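Local coordinates for putative pneumococcal surface protein (PDB 4CNL) that binds choline through its repeat domain and thereby probably anchors to the choline-bearing teichoic acids of the pneumococcal cell wall, at residues K37-S41 / E42-D46. Residues are numbered along the deposited sequence; the frame is centred on the assembly and turned at random.
With CHT (choline ion), chain H.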
loop_
_atom_site.group_PDB
_atom_site.type_symbol
_atom_site.label_atom_id
_atom_site.label_comp_id
_atom_site.label_asym_id
_atom_site.label_seq_id
_atom_site.Cartn_x
_atom_site.Cartn_y
_atom_site.Cartn_z
ATOM N N LYS A 37 3.567 -6.050 -31.048
ATOM C CA LYS A 37 2.443 -5.156 -30.766
ATOM C C LYS A 37 2.653 -4.429 -29.459
ATOM O O LYS A 37 3.054 -5.041 -28.472
ATOM C CB LYS A 37 1.126 -5.926 -30.714
ATOM C CG LYS A 37 0.770 -6.624 -32.015
ATOM C CD LYS A 37 -0.595 -7.288 -31.906
ATOM C CE LYS A 37 -0.929 -8.078 -33.171
ATOM N NZ LYS A 37 -2.190 -8.855 -33.021
ATOM N N MET A 38 2.371 -3.128 -29.459
ATOM C CA MET A 38 2.385 -2.339 -28.219
ATOM C C MET A 38 1.380 -2.863 -27.194
ATOM O O MET A 38 0.204 -3.043 -27.503
ATOM C CB MET A 38 2.079 -0.875 -28.533
ATOM C CG MET A 38 2.166 0.033 -27.325
ATOM S SD MET A 38 1.590 1.700 -27.643
ATOM C CE MET A 38 -0.175 1.463 -27.691
ATOM N N ALA A 39 1.842 -3.106 -25.969
ATOM C CA ALA A 39 0.931 -3.483 -24.888
ATOM C C ALA A 39 -0.030 -2.346 -24.560
ATOM O O ALA A 39 0.334 -1.166 -24.578
ATOM C CB ALA A 39 1.723 -3.902 -23.648
ATOM N N GLN A 40 -1.276 -2.704 -24.261
ATOM C CA GLN A 40 -2.288 -1.708 -23.973
ATOM C C GLN A 40 -3.323 -2.291 -23.018
ATOM O O GLN A 40 -3.805 -3.413 -23.226
ATOM C CB GLN A 40 -2.957 -1.235 -25.261
ATOM C CG GLN A 40 -3.867 -0.046 -25.077
ATOM C CD GLN A 40 -4.417 0.457 -26.399
ATOM O OE1 GLN A 40 -3.660 0.859 -27.283
ATOM N NE2 GLN A 40 -5.739 0.429 -26.542
ATOM N N SER A 41 -3.642 -1.529 -21.974
ATOM C CA SER A 41 -4.615 -1.940 -20.964
ATOM C C SER A 41 -4.366 -3.362 -20.503
ATOM O O SER A 41 -5.256 -4.211 -20.526
ATOM C CB SER A 41 -6.031 -1.795 -21.504
ATOM O OG SER A 41 -6.306 -0.434 -21.763
ATOM N N GLU A 42 -3.131 -3.635 -20.110
ATOM C CA GLU A 42 -2.787 -4.981 -19.712
ATOM C C GLU A 42 -1.550 -4.995 -18.846
ATOM O O GLU A 42 -0.737 -4.053 -18.868
ATOM C CB GLU A 42 -2.578 -5.868 -20.948
ATOM C CG GLU A 42 -1.347 -5.515 -21.758
ATOM C CD GLU A 42 -1.290 -6.267 -23.074
ATOM O OE1 GLU A 42 -1.091 -7.499 -23.055
ATOM O OE2 GLU A 42 -1.453 -5.623 -24.124
ATOM N N TRP A 43 -1.436 -6.080 -18.087
ATOM C CA TRP A 43 -0.302 -6.358 -17.233
ATOM C C TRP A 43 0.768 -7.128 -17.978
ATOM O O TRP A 43 0.462 -8.051 -18.733
ATOM C CB TRP A 43 -0.744 -7.166 -16.015
ATOM C CG TRP A 43 -1.527 -6.384 -15.032
ATOM C CD1 TRP A 43 -2.887 -6.285 -14.945
ATOM C CD2 TRP A 43 -0.995 -5.597 -13.968
ATOM N NE1 TRP A 43 -3.235 -5.471 -13.887
ATOM C CE2 TRP A 43 -2.086 -5.036 -13.273
ATOM C CE3 TRP A 43 0.306 -5.310 -13.537
ATOM C CZ2 TRP A 43 -1.921 -4.193 -12.172
ATOM C CZ3 TRP A 43 0.472 -4.471 -12.447
ATOM C CH2 TRP A 43 -0.638 -3.932 -11.768
ATOM N N ILE A 44 2.024 -6.766 -17.729
ATOM C CA ILE A 44 3.173 -7.455 -18.296
ATOM C C ILE A 44 4.210 -7.728 -17.214
ATOM O O ILE A 44 4.515 -6.838 -16.420
ATOM C CB ILE A 44 3.825 -6.611 -19.432
ATOM C CG1 ILE A 44 3.005 -6.709 -20.719
ATOM C CG2 ILE A 44 5.268 -7.038 -19.665
ATOM C CD1 ILE A 44 3.087 -8.050 -21.388
ATOM N N TYR A 45 4.739 -8.951 -17.164
ATOM C CA TYR A 45 5.880 -9.224 -16.305
ATOM C C TYR A 45 7.172 -9.119 -17.099
ATOM O O TYR A 45 7.371 -9.824 -18.095
ATOM C CB TYR A 45 5.789 -10.605 -15.644
ATOM C CG TYR A 45 6.847 -10.791 -14.584
ATOM C CD1 TYR A 45 6.633 -10.356 -13.280
ATOM C CD2 TYR A 45 8.069 -11.371 -14.886
ATOM C CE1 TYR A 45 7.607 -10.508 -12.306
ATOM C CE2 TYR A 45 9.051 -11.531 -13.914
ATOM C CZ TYR A 45 8.814 -11.096 -12.625
ATOM O OH TYR A 45 9.791 -11.250 -11.652
ATOM N N ASP A 46 8.049 -8.227 -16.661
ATOM C CA ASP A 46 9.347 -8.069 -17.306
ATOM C C ASP A 46 10.379 -8.878 -16.535
ATOM O O ASP A 46 10.710 -8.546 -15.399
ATOM C CB ASP A 46 9.748 -6.593 -17.369
ATOM C CG ASP A 46 10.903 -6.353 -18.314
ATOM O OD1 ASP A 46 11.829 -7.182 -18.320
ATOM O OD2 ASP A 46 10.887 -5.349 -19.059
HETATM C C4 CHT H . -3.444 -9.925 -11.587
HETATM C C5 CHT H . -2.167 -9.994 -10.746
HETATM C C6 CHT H . 0.076 -9.267 -10.603
HETATM C C7 CHT H . -0.988 -9.411 -12.695
HETATM C C8 CHT H . -1.612 -7.732 -11.167
HETATM O O6 CHT H . -4.492 -10.644 -10.946
HETATM N N1 CHT H . -1.173 -9.096 -11.302
#
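One face of the Trp43 indole takes choline methyl C8, which sits over the ring centre, 3.4 Å above its plane. Trp43 lies in strand 42-46, which pairs antiparallel with strand 51-55 in a hairpin of a choline-binding repeat; the loop 37-41 leads into it. The nearest ring atom is Trp43 CE2, 3.5 Å from C8. This is cation-pi geometry, with the positive trimethylammonium head on the aromatic face. Trp52, Tyr70 and Met78 complete the site. Met38 belongs to a different choline site, so the short run 37-46 serves two pockets.

The Glu42 side chain turns back over the preceding loop. With chi1 at 69°, Glu42 CG is flanked by its own backbone N and C, and the rest of the chain is stretched out. This brings the carboxylate to the backbone of Ala39 and Gln40. OE2 also makes a salt bridge to Lys33, so two partners hold that oxygen. Ser41 and Glu42 together sit across from Leu55, a G1 beta bulge where strand 42-46 begins. Ala39 CB makes a loose apolar contact with Ile44 CG1, 4.3 Å. Gln40 N donates to the anti lone pair of Glu42 OE2 at 2.9 Å, with an N-H...O angle of 164°.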